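Local coordinates for venom allergen-like (VAL) 4 protein (Schistosoma mansoni, PDB 4P27) that binds lipids as a member of the SCP/TAPS (CAP) superfamily that lacks the prototypical CAP motifs, at residues 98-103 with 146-151; 112-117 with 142-147; 29-34 with 150-155; 35-40 with 119-124. All blocks are in the same frame, centred on the assembly; numbering follows the deposited sequence.

How the interactions relate
Interactions 1, 2 and 3 are laid out along the run 142-155 that follows strand 133-141. Interactions 1 and 2 share Glu146 and Asp147 and have centres about 10 Å apart; Asn103 OD1 lies 3.1 Å from Lys113 NZ between them. Interactions 1 and 3, with centres also about 10 Å apart, share Tyr150 and Glu151, and Phe100 CG packs 3.4 Å from Pro31 CG. Interaction 4 pairs the continuation of the 29-34 loop with strand 122-130 and meets interaction 3 where Leu36 CD2 lies 3.7 Å from Tyr150 CB. The N-linked glycan on Asn118, a surface attachment and not a bound substrate, touches interactions 1, 3 and 4.

Interaction 1. Residues 98-103 with 146-151; sequences YNFEKN and EDRPYE. With NAG (2-acetamido-2-deoxy-beta-D-glucopyranose), chain B.
Arg148 and Phe100 cross at about a right angle, with CD of the arginine over one face of the ring, 4.2 Å from its centroid in a CH-pi contact. Guanidinium and ring planes stand 62° apart. The extended chain sets CD over the ring and, with chi3 at 179°, NE beyond it, beside Phe100 O. NE donates to that oxygen at 2.6 Å, and NH2 points at Glu101 O, though at a separation too short to trust. CB of Asn103 sits over the centre of one guanidinium face, 3.7 Å above its plane. On the Asn103 amide, ND2 donates in its own plane to a lone pair of Glu146 O at 2.9 Å, while OD1 accepts from Tyr98 OH at 2.7 Å, which fixes which way round the amide lies. The Tyr98 hydroxyl end also meets the Pro149 ring tip to tip, OH to CD 3.4 Å. Beyond, CE2 of Phe100 lies over one face of the Tyr150 ring, toward its rim, the two planes inclined at 35°. The contact clasps the turn after strand 98-99 to the loop after strand 133-141, with Tyr98 backed by Tyr112 and Lys113 of helix 110-115.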
# COMPACT_ATOMS: atom_id res chain seq x y z
N TYR A 98 8.06 -11.64 -4.89
CA TYR A 98 7.03 -11.58 -5.97
C TYR A 98 7.63 -11.89 -7.32
O TYR A 98 8.64 -11.38 -7.63
CB TYR A 98 6.33 -10.21 -5.99
CG TYR A 98 5.28 -10.15 -7.04
CD1 TYR A 98 4.16 -11.04 -7.02
CD2 TYR A 98 5.37 -9.25 -8.08
CE1 TYR A 98 3.18 -10.98 -7.95
CE2 TYR A 98 4.37 -9.19 -9.06
CZ TYR A 98 3.29 -10.06 -8.97
OH TYR A 98 2.34 -10.04 -9.95
N ASN A 99 7.04 -12.81 -8.09
CA ASN A 99 7.39 -13.03 -9.47
C ASN A 99 6.35 -12.52 -10.38
O ASN A 99 5.32 -13.16 -10.58
CB ASN A 99 7.61 -14.54 -9.77
CG ASN A 99 8.01 -14.85 -11.25
OD1 ASN A 99 7.76 -14.11 -12.17
ND2 ASN A 99 8.51 -16.02 -11.45
N PHE A 100 6.68 -11.43 -11.07
CA PHE A 100 5.72 -10.80 -11.94
C PHE A 100 5.33 -11.71 -13.13
O PHE A 100 4.13 -11.81 -13.53
CB PHE A 100 6.37 -9.48 -12.37
CG PHE A 100 5.51 -8.62 -13.22
CD1 PHE A 100 5.29 -8.94 -14.59
CD2 PHE A 100 4.90 -7.49 -12.69
CE1 PHE A 100 4.48 -8.14 -15.37
CE2 PHE A 100 4.05 -6.73 -13.48
CZ PHE A 100 3.88 -7.03 -14.82
N GLU A 101 6.33 -12.31 -13.77
CA GLU A 101 6.05 -13.15 -15.02
C GLU A 101 5.01 -14.25 -14.75
O GLU A 101 3.94 -14.33 -15.42
CB GLU A 101 7.33 -13.86 -15.42
CG GLU A 101 8.30 -12.96 -16.08
CD GLU A 101 9.40 -13.75 -16.80
OE1 GLU A 101 9.07 -14.68 -17.56
OE2 GLU A 101 10.59 -13.46 -16.61
N LYS A 102 5.24 -14.94 -13.64
CA LYS A 102 4.24 -15.96 -13.22
C LYS A 102 3.16 -15.44 -12.34
O LYS A 102 2.23 -16.16 -12.06
CB LYS A 102 4.89 -17.16 -12.58
CG LYS A 102 6.08 -17.61 -13.42
CD LYS A 102 5.97 -19.02 -13.94
CE LYS A 102 7.22 -19.74 -13.49
NZ LYS A 102 7.35 -20.99 -14.26
N ASN A 103 3.23 -14.16 -11.95
CA ASN A 103 2.30 -13.66 -11.01
C ASN A 103 2.27 -14.58 -9.79
O ASN A 103 1.22 -15.01 -9.39
CB ASN A 103 0.88 -13.53 -11.57
CG ASN A 103 -0.03 -12.76 -10.63
OD1 ASN A 103 0.44 -11.91 -9.88
ND2 ASN A 103 -1.31 -12.96 -10.73
N GLU A 146 -6.14 -10.29 -7.49
CA GLU A 146 -5.10 -11.29 -7.57
C GLU A 146 -4.23 -11.17 -8.83
O GLU A 146 -3.25 -11.80 -8.88
CB GLU A 146 -5.70 -12.71 -7.59
CG GLU A 146 -6.57 -13.01 -8.80
CD GLU A 146 -7.23 -14.39 -8.69
OE1 GLU A 146 -6.77 -15.26 -7.88
OE2 GLU A 146 -8.23 -14.60 -9.40
N ASP A 147 -4.60 -10.41 -9.81
CA ASP A 147 -3.70 -10.13 -11.01
C ASP A 147 -2.39 -9.46 -10.72
O ASP A 147 -2.04 -9.18 -9.51
CB ASP A 147 -4.43 -9.21 -11.97
CG ASP A 147 -5.75 -9.84 -12.44
OD1 ASP A 147 -5.78 -11.06 -12.41
OD2 ASP A 147 -6.75 -9.18 -12.75
N ARG A 148 -1.67 -9.20 -11.83
CA ARG A 148 -0.40 -8.48 -11.79
C ARG A 148 -0.73 -7.01 -11.50
O ARG A 148 -1.80 -6.47 -11.92
CB ARG A 148 0.38 -8.68 -13.11
CG ARG A 148 0.91 -10.12 -13.28
CD ARG A 148 1.35 -10.32 -14.75
NE ARG A 148 1.89 -11.68 -14.93
CZ ARG A 148 1.07 -12.69 -15.24
NH1 ARG A 148 -0.21 -12.46 -15.44
NH2 ARG A 148 1.50 -13.88 -15.37
N PRO A 149 0.17 -6.31 -10.82
CA PRO A 149 -0.17 -4.91 -10.43
C PRO A 149 -0.24 -3.85 -11.51
O PRO A 149 -0.86 -2.79 -11.30
CB PRO A 149 0.92 -4.56 -9.41
CG PRO A 149 2.09 -5.49 -9.75
CD PRO A 149 1.46 -6.77 -10.25
N TYR A 150 0.42 -4.10 -12.65
CA TYR A 150 0.59 -3.12 -13.71
C TYR A 150 1.05 -3.77 -15.07
O TYR A 150 1.46 -4.93 -15.13
CB TYR A 150 1.58 -2.01 -13.30
CG TYR A 150 2.98 -2.53 -12.86
CD1 TYR A 150 3.93 -2.91 -13.79
CD2 TYR A 150 3.30 -2.59 -11.50
CE1 TYR A 150 5.19 -3.42 -13.38
CE2 TYR A 150 4.54 -3.05 -11.07
CZ TYR A 150 5.50 -3.45 -12.03
OH TYR A 150 6.70 -3.99 -11.57
N GLU A 151 1.09 -2.97 -16.12
CA GLU A 151 1.66 -3.46 -17.40
C GLU A 151 3.15 -3.15 -17.41
O GLU A 151 3.52 -2.00 -17.12
CB GLU A 151 1.14 -2.64 -18.50
CG GLU A 151 -0.26 -2.91 -18.97
CD GLU A 151 -0.50 -2.02 -20.20
OE1 GLU A 151 0.49 -1.57 -20.83
OE2 GLU A 151 -1.67 -1.75 -20.51
C1 NAG B . -3.36 -1.39 -15.37
C2 NAG B . -3.78 -0.63 -16.64
C3 NAG B . -4.61 -1.46 -17.57
C4 NAG B . -3.88 -2.75 -17.82
C5 NAG B . -3.72 -3.47 -16.50
C6 NAG B . -3.16 -4.84 -16.78
C7 NAG B . -3.97 1.65 -16.02
C8 NAG B . -4.86 2.77 -15.61
N2 NAG B . -4.56 0.54 -16.36
O3 NAG B . -4.80 -0.73 -18.78
O4 NAG B . -4.62 -3.53 -18.71
O5 NAG B . -2.91 -2.70 -15.65
O6 NAG B . -2.88 -5.53 -15.58
O7 NAG B . -2.79 1.80 -16.01

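Interaction 2. Residues 112-117 with 142-147; sequences YKQMVW and PGDSED
Lys113 NZ is gripped by the backbone carbonyls of the 142-147 loop: it donates to Asp147 O at 2.8 Å and more weakly to Glu146 O, and outside the two segments it also bonds to Asn103 OD1. The ammonium stands well above the plane of the Asp147 carbonyl, 43° out of it. A bend at chi3 (76°) turns CE toward that oxygen, and the three carbonyl-type partners would probably help to stabilise the positive charge. Trp117 supplies the broad surface. CB of Asp144 sits over the face of its six-membered ring, 3.5 Å from the centroid, in a close CH-pi contact, the aspartate side chain standing roughly perpendicular to that of the tryptophan. The backbone N of Ser145 lies over the same ring system toward the rim, 3.4 Å above the plane, whereas Asp147 O approaches the edge, 3.4 Å from Trp117 CZ3. Gln114 closes the other end. Its OE1 accepts from Asp144 N at 3.2 Å, and its amide stacks on the Asp144 carboxylate with the planes 19° apart. Within the loop, Ser145 OG accepts from Asp147 N, an ST turn. The 142-147 loop thus runs from the end of strand 133-141 across the last turn of helix 110-115 and the tryptophan just after it. Met115 packs from the same helix onto helix 6-22, and Gln114 also touches Asn77 of strand 75-81.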
# COMPACT_ATOMS: atom_id res chain seq x y z
N TYR A 112 3.18 -5.17 -0.86
CA TYR A 112 3.90 -4.67 -2.04
C TYR A 112 3.01 -4.50 -3.29
O TYR A 112 2.96 -3.42 -3.94
CB TYR A 112 5.12 -5.59 -2.35
CG TYR A 112 5.70 -5.23 -3.70
CD1 TYR A 112 6.38 -4.04 -3.89
CD2 TYR A 112 5.45 -6.04 -4.83
CE1 TYR A 112 6.87 -3.69 -5.16
CE2 TYR A 112 5.95 -5.71 -6.09
CZ TYR A 112 6.63 -4.51 -6.23
OH TYR A 112 7.10 -4.11 -7.44
N LYS A 113 2.22 -5.55 -3.64
CA LYS A 113 1.38 -5.45 -4.81
C LYS A 113 0.34 -4.32 -4.74
O LYS A 113 0.10 -3.65 -5.74
CB LYS A 113 0.63 -6.80 -5.13
CG LYS A 113 1.54 -7.96 -5.56
CD LYS A 113 0.69 -9.24 -5.80
CE LYS A 113 -0.06 -9.15 -7.12
NZ LYS A 113 -0.76 -10.49 -7.39
N GLN A 114 -0.26 -4.13 -3.58
CA GLN A 114 -1.19 -3.05 -3.39
C GLN A 114 -0.47 -1.69 -3.54
O GLN A 114 -1.07 -0.75 -4.08
CB GLN A 114 -1.83 -3.14 -1.99
CG GLN A 114 -2.78 -1.98 -1.74
CD GLN A 114 -4.01 -2.01 -2.71
OE1 GLN A 114 -4.99 -2.71 -2.43
NE2 GLN A 114 -3.99 -1.22 -3.78
N MET A 115 0.78 -1.58 -3.03
CA MET A 115 1.49 -0.27 -3.15
C MET A 115 1.78 0.08 -4.59
O MET A 115 1.78 1.23 -4.92
CB MET A 115 2.84 -0.28 -2.39
CG MET A 115 2.63 -0.28 -0.83
SD MET A 115 4.27 -0.30 -0.02
CE MET A 115 4.77 1.32 -0.32
N VAL A 116 2.02 -0.90 -5.47
CA VAL A 116 2.32 -0.58 -6.87
C VAL A 116 1.14 -0.86 -7.83
O VAL A 116 1.32 -0.92 -9.02
CB VAL A 116 3.59 -1.30 -7.40
CG1 VAL A 116 4.87 -0.79 -6.68
CG2 VAL A 116 3.48 -2.85 -7.35
N TRP A 117 -0.06 -0.87 -7.27
CA TRP A 117 -1.25 -1.25 -8.01
C TRP A 117 -1.59 -0.14 -8.93
O TRP A 117 -1.80 1.03 -8.52
CB TRP A 117 -2.44 -1.62 -7.07
CG TRP A 117 -3.47 -2.34 -7.89
CD1 TRP A 117 -4.62 -1.80 -8.46
CD2 TRP A 117 -3.43 -3.72 -8.25
NE1 TRP A 117 -5.30 -2.81 -9.20
CE2 TRP A 117 -4.58 -3.99 -9.08
CE3 TRP A 117 -2.52 -4.77 -7.98
CZ2 TRP A 117 -4.85 -5.27 -9.62
CZ3 TRP A 117 -2.82 -6.06 -8.50
CH2 TRP A 117 -3.97 -6.26 -9.31
N PRO A 142 -9.27 2.22 -6.05
CA PRO A 142 -9.94 0.91 -5.79
C PRO A 142 -8.91 0.03 -5.14
O PRO A 142 -7.71 0.37 -5.16
CB PRO A 142 -10.28 0.34 -7.22
CG PRO A 142 -9.80 1.34 -8.18
CD PRO A 142 -9.24 2.60 -7.47
N GLY A 143 -9.32 -1.10 -4.60
CA GLY A 143 -8.30 -2.04 -4.10
C GLY A 143 -7.74 -2.90 -5.22
O GLY A 143 -8.06 -2.71 -6.37
N ASP A 144 -6.82 -3.77 -4.89
CA ASP A 144 -6.21 -4.60 -5.86
C ASP A 144 -6.96 -5.92 -6.09
O ASP A 144 -7.98 -6.17 -5.47
CB ASP A 144 -4.72 -4.78 -5.50
CG ASP A 144 -4.47 -5.56 -4.28
OD1 ASP A 144 -5.39 -6.08 -3.64
OD2 ASP A 144 -3.24 -5.64 -3.97
N SER A 145 -6.44 -6.79 -6.95
CA SER A 145 -7.04 -8.10 -7.16
C SER A 145 -5.89 -9.06 -7.11
O SER A 145 -4.75 -8.71 -6.74
CB SER A 145 -7.76 -8.12 -8.53
OG SER A 145 -6.83 -8.09 -9.57
N GLU A 146 -6.14 -10.29 -7.49
CA GLU A 146 -5.10 -11.29 -7.57
C GLU A 146 -4.23 -11.17 -8.83
O GLU A 146 -3.25 -11.80 -8.88
CB GLU A 146 -5.70 -12.71 -7.59
CG GLU A 146 -6.57 -13.01 -8.80
CD GLU A 146 -7.23 -14.39 -8.69
OE1 GLU A 146 -6.77 -15.26 -7.88
OE2 GLU A 146 -8.23 -14.60 -9.40
N ASP A 147 -4.60 -10.41 -9.81
CA ASP A 147 -3.70 -10.13 -11.01
C ASP A 147 -2.39 -9.46 -10.72
O ASP A 147 -2.04 -9.18 -9.51
CB ASP A 147 -4.43 -9.21 -11.97
CG ASP A 147 -5.75 -9.84 -12.44
OD1 ASP A 147 -5.78 -11.06 -12.41
OD2 ASP A 147 -6.75 -9.18 -12.75

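Interaction 3. Residues 29-34 with 150-155; sequences GQPPAK and YEAKPE. With NAG (2-acetamido-2-deoxy-beta-D-glucopyranose), chain B.
The two irregular segments meet in a single backbone bridge, Ala33 with Ala152 at 4.7 Å between CA atoms, flanked by Lys34 N to Glu151 O (2.8 Å) and Lys153 N to Pro32 O (3.0 Å). Tyr150 carries the side-chain contact. CB of Ala33 lies over one face of its ring, 3.6 Å from the centroid, a CH-pi contact offset toward CD1. At the edge, the phenol OH donates to Pro31 O at 2.7 Å, nearly in line with that carbonyl, and accepts from a water that also donates to Gln30 OE1. The hydroxyl is therefore held by the loop backbone and a bridging water. Lys153 runs across Pro32; its extended chain continues past Ala33 O, and NZ reaches Lys23 O. Lys34 and Glu151 run alongside each other in one direction, with CD of the lysine 3.1 Å from OE1; NZ stays beyond salt-bridge range. The other carboxylate oxygen, OE2, approaches C4 of the Asn118-linked sugar. The bridge ties the C-terminal tail to the loop between helix 6-22 and strand 40-41; Pro32 packs on Cys25 and Cys158, a disulfide pair, and Ala33 bonds through its backbone to Val22 at the end of that helix.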
# COMPACT_ATOMS: atom_id res chain seq x y z
N GLY A 29 14.95 -6.30 -9.50
CA GLY A 29 14.46 -7.60 -10.00
C GLY A 29 13.00 -7.47 -10.43
O GLY A 29 12.35 -8.45 -10.67
N GLN A 30 12.44 -6.27 -10.51
CA GLN A 30 11.00 -6.20 -10.88
C GLN A 30 10.93 -5.49 -12.20
O GLN A 30 11.56 -4.47 -12.30
CB GLN A 30 10.18 -5.39 -9.82
CG GLN A 30 9.93 -6.10 -8.47
CD GLN A 30 9.29 -7.47 -8.63
OE1 GLN A 30 8.52 -7.70 -9.55
NE2 GLN A 30 9.57 -8.37 -7.70
N PRO A 31 10.11 -5.95 -13.19
CA PRO A 31 10.02 -5.17 -14.44
C PRO A 31 9.47 -3.77 -14.19
O PRO A 31 8.69 -3.59 -13.29
CB PRO A 31 9.06 -6.00 -15.30
CG PRO A 31 8.13 -6.66 -14.31
CD PRO A 31 9.08 -7.01 -13.14
N PRO A 32 9.89 -2.78 -15.01
CA PRO A 32 9.37 -1.44 -14.74
C PRO A 32 7.94 -1.33 -15.20
O PRO A 32 7.56 -1.96 -16.16
CB PRO A 32 10.27 -0.51 -15.65
CG PRO A 32 10.76 -1.41 -16.74
CD PRO A 32 11.01 -2.75 -16.00
N ALA A 33 7.19 -0.43 -14.60
CA ALA A 33 5.83 -0.25 -14.94
C ALA A 33 5.64 0.76 -16.06
O ALA A 33 6.31 1.84 -16.07
CB ALA A 33 5.11 0.23 -13.71
N LYS A 34 4.73 0.47 -16.99
CA LYS A 34 4.45 1.37 -18.08
C LYS A 34 3.68 2.62 -17.63
O LYS A 34 3.97 3.74 -18.09
CB LYS A 34 3.64 0.67 -19.17
CG LYS A 34 3.44 1.51 -20.45
CD LYS A 34 2.31 0.91 -21.26
CE LYS A 34 2.60 0.81 -22.75
NZ LYS A 34 1.51 1.56 -23.42
N TYR A 150 0.42 -4.10 -12.65
CA TYR A 150 0.59 -3.12 -13.71
C TYR A 150 1.05 -3.77 -15.07
O TYR A 150 1.46 -4.93 -15.13
CB TYR A 150 1.58 -2.01 -13.30
CG TYR A 150 2.98 -2.53 -12.86
CD1 TYR A 150 3.93 -2.91 -13.79
CD2 TYR A 150 3.30 -2.59 -11.50
CE1 TYR A 150 5.19 -3.42 -13.38
CE2 TYR A 150 4.54 -3.05 -11.07
CZ TYR A 150 5.50 -3.45 -12.03
OH TYR A 150 6.70 -3.99 -11.57
N GLU A 151 1.09 -2.97 -16.12
CA GLU A 151 1.66 -3.46 -17.40
C GLU A 151 3.15 -3.15 -17.41
O GLU A 151 3.52 -2.00 -17.12
CB GLU A 151 1.14 -2.64 -18.50
CG GLU A 151 -0.26 -2.91 -18.97
CD GLU A 151 -0.50 -2.02 -20.20
OE1 GLU A 151 0.49 -1.57 -20.83
OE2 GLU A 151 -1.67 -1.75 -20.51
N ALA A 152 3.97 -4.11 -17.78
CA ALA A 152 5.42 -3.88 -17.90
C ALA A 152 5.78 -2.98 -19.13
O ALA A 152 4.99 -2.84 -20.06
CB ALA A 152 6.13 -5.22 -18.03
N LYS A 153 6.95 -2.37 -19.11
CA LYS A 153 7.49 -1.67 -20.29
C LYS A 153 8.95 -2.09 -20.30
O LYS A 153 9.44 -2.76 -19.35
CB LYS A 153 7.33 -0.14 -20.21
CG LYS A 153 8.36 0.46 -19.20
CD LYS A 153 8.31 1.99 -19.13
CE LYS A 153 9.27 2.46 -18.03
NZ LYS A 153 9.05 3.92 -17.78
N PRO A 154 9.62 -1.85 -21.45
CA PRO A 154 10.97 -2.34 -21.65
C PRO A 154 11.92 -1.58 -20.71
O PRO A 154 11.76 -0.36 -20.51
CB PRO A 154 11.28 -2.02 -23.13
CG PRO A 154 9.94 -1.79 -23.78
CD PRO A 154 8.95 -1.39 -22.69
N GLU A 155 12.82 -2.29 -20.07
CA GLU A 155 13.81 -1.61 -19.23
C GLU A 155 14.60 -0.43 -19.94
O GLU A 155 14.89 0.56 -19.29
CB GLU A 155 14.70 -2.62 -18.50
CG GLU A 155 15.87 -3.08 -19.36
CD GLU A 155 16.58 -4.32 -18.80
OE1 GLU A 155 17.56 -4.78 -19.47
OE2 GLU A 155 16.18 -4.83 -17.71
C1 NAG B . -3.36 -1.39 -15.37
C2 NAG B . -3.78 -0.63 -16.64
C3 NAG B . -4.61 -1.46 -17.57
C4 NAG B . -3.88 -2.75 -17.82
C5 NAG B . -3.72 -3.47 -16.50
C6 NAG B . -3.16 -4.84 -16.78
C7 NAG B . -3.97 1.65 -16.02
C8 NAG B . -4.86 2.77 -15.61
N2 NAG B . -4.56 0.54 -16.36
O3 NAG B . -4.80 -0.73 -18.78
O4 NAG B . -4.62 -3.53 -18.71
O5 NAG B . -2.91 -2.70 -15.65
O6 NAG B . -2.88 -5.53 -15.58
O7 NAG B . -2.79 1.80 -16.01
O HOH W 1 6.41 -5.80 -9.58

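Interaction 4. Residues 35-40 with 119-124; sequences NLTKLK and TTEEIG. With NAG (2-acetamido-2-deoxy-beta-D-glucopyranose), chain B.
Lys40 and Glu121 run side by side: CG of Glu121 is anti to its backbone N (chi1 177°) before that chain bends at chi2, while the lysine bends at chi3 and chi4, the last (-110°) setting NZ beside CG and OE2 of Glu121. The backbones beneath form a parallel beta bridge, Lys40 with Glu122, at the edge of the mixed sheet of this CAP domain. Lys40 N donates to Glu121 O at 2.7 Å, and Ile123 N donates to Lys40 O at 3.0 Å. Glu121 and Glu122 together face Ala141 of strand 133-141 as a classic beta bulge. Their acids share one ammonium, in a weak bridge from Lys40 NZ to Glu121 OE2 at 3.4 Å and a long one to Glu122 OE1. Inward, Leu39 CD2 packs on Thr120 CG2 at 3.8 Å, and its CD1 meets Ile123 CG2; both Leu39 and Ile123 touch His15 of helix 6-22. Thr37 turns CB toward Thr120 O, its hydroxyl bonding to Asn118 O, while Thr120 OG1 bonds to Pro142 O. Farther back, Asn35 reaches the sugar carried by Asn118: its ND2 donates to O7 of the N-acetyl group at 2.9 Å, with an N-H...O angle of 157°.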
# COMPACT_ATOMS: atom_id res chain seq x y z
N ASN A 35 2.68 2.44 -16.79
CA ASN A 35 1.84 3.53 -16.30
C ASN A 35 1.39 3.19 -14.82
O ASN A 35 1.21 2.00 -14.50
CB ASN A 35 0.60 3.64 -17.15
CG ASN A 35 -0.33 4.75 -16.63
OD1 ASN A 35 0.01 5.93 -16.78
ND2 ASN A 35 -1.46 4.37 -15.95
N LEU A 36 1.16 4.20 -13.97
CA LEU A 36 0.50 3.98 -12.65
C LEU A 36 -0.28 5.25 -12.46
O LEU A 36 0.21 6.31 -12.77
CB LEU A 36 1.55 3.88 -11.53
CG LEU A 36 2.48 2.71 -11.60
CD1 LEU A 36 3.45 2.82 -10.43
CD2 LEU A 36 1.77 1.34 -11.69
N THR A 37 -1.52 5.16 -12.01
CA THR A 37 -2.24 6.33 -11.70
C THR A 37 -1.52 7.08 -10.54
O THR A 37 -0.99 6.40 -9.60
CB THR A 37 -3.66 5.89 -11.30
OG1 THR A 37 -4.14 5.11 -12.38
CG2 THR A 37 -4.61 7.07 -11.13
N LYS A 38 -1.51 8.42 -10.57
CA LYS A 38 -1.00 9.26 -9.45
C LYS A 38 -1.90 9.11 -8.26
O LYS A 38 -3.12 9.28 -8.40
CB LYS A 38 -1.01 10.79 -9.75
CG LYS A 38 -0.07 11.27 -10.83
CD LYS A 38 1.39 11.02 -10.51
CE LYS A 38 2.09 10.56 -11.77
NZ LYS A 38 3.33 11.37 -11.92
N LEU A 39 -1.32 8.86 -7.08
CA LEU A 39 -2.13 8.67 -5.88
C LEU A 39 -2.59 10.01 -5.38
O LEU A 39 -1.80 10.86 -5.30
CB LEU A 39 -1.24 8.07 -4.78
CG LEU A 39 -0.88 6.63 -4.92
CD1 LEU A 39 -0.08 6.16 -3.68
CD2 LEU A 39 -2.15 5.77 -5.15
N LYS A 40 -3.84 10.16 -4.96
CA LYS A 40 -4.26 11.35 -4.24
C LYS A 40 -4.74 10.96 -2.86
O LYS A 40 -5.41 9.96 -2.70
CB LYS A 40 -5.45 11.99 -4.97
CG LYS A 40 -4.99 12.66 -6.25
CD LYS A 40 -6.13 12.81 -7.25
CE LYS A 40 -7.51 12.62 -6.64
NZ LYS A 40 -8.03 11.34 -7.19
N THR A 119 -4.18 0.77 -10.97
CA THR A 119 -5.47 1.54 -11.02
C THR A 119 -5.82 2.25 -9.72
O THR A 119 -6.74 3.05 -9.66
CB THR A 119 -6.70 0.64 -11.29
OG1 THR A 119 -6.65 -0.49 -10.44
CG2 THR A 119 -6.68 0.08 -12.81
N THR A 120 -5.09 1.95 -8.64
CA THR A 120 -5.35 2.65 -7.38
C THR A 120 -5.12 4.17 -7.53
O THR A 120 -4.07 4.61 -7.99
CB THR A 120 -4.43 2.07 -6.24
OG1 THR A 120 -4.73 0.68 -6.06
CG2 THR A 120 -4.67 2.88 -4.96
N GLU A 121 -6.04 4.96 -6.99
CA GLU A 121 -6.09 6.37 -7.24
C GLU A 121 -6.02 7.13 -5.92
O GLU A 121 -5.45 8.22 -5.85
CB GLU A 121 -7.44 6.67 -7.89
CG GLU A 121 -7.59 8.15 -8.11
CD GLU A 121 -8.04 8.46 -9.51
OE1 GLU A 121 -8.69 7.59 -10.10
OE2 GLU A 121 -7.72 9.55 -10.02
N GLU A 122 -6.74 6.63 -4.94
CA GLU A 122 -6.92 7.30 -3.65
C GLU A 122 -6.23 6.46 -2.59
O GLU A 122 -6.36 5.21 -2.55
CB GLU A 122 -8.39 7.43 -3.28
CG GLU A 122 -9.21 7.88 -4.45
CD GLU A 122 -9.75 9.24 -4.27
OE1 GLU A 122 -9.05 10.13 -3.74
OE2 GLU A 122 -10.91 9.39 -4.65
N ILE A 123 -5.55 7.15 -1.70
CA ILE A 123 -4.98 6.49 -0.51
C ILE A 123 -5.36 7.31 0.74
O ILE A 123 -5.37 8.53 0.71
CB ILE A 123 -3.48 6.35 -0.68
CG1 ILE A 123 -2.87 5.64 0.55
CG2 ILE A 123 -2.84 7.72 -0.81
CD1 ILE A 123 -1.36 5.39 0.42
N GLY A 124 -5.68 6.68 1.84
CA GLY A 124 -5.54 7.40 3.11
C GLY A 124 -5.23 6.43 4.25
O GLY A 124 -5.79 5.34 4.29
C1 NAG B . -3.36 -1.39 -15.37
C2 NAG B . -3.78 -0.63 -16.64
C3 NAG B . -4.61 -1.46 -17.57
C4 NAG B . -3.88 -2.75 -17.82
C5 NAG B . -3.72 -3.47 -16.50
C6 NAG B . -3.16 -4.84 -16.78
C7 NAG B . -3.97 1.65 -16.02
C8 NAG B . -4.86 2.77 -15.61
N2 NAG B . -4.56 0.54 -16.36
O3 NAG B . -4.80 -0.73 -18.78
O4 NAG B . -4.62 -3.53 -18.71
O5 NAG B . -2.91 -2.70 -15.65
O6 NAG B . -2.88 -5.53 -15.58
O7 NAG B . -2.79 1.80 -16.01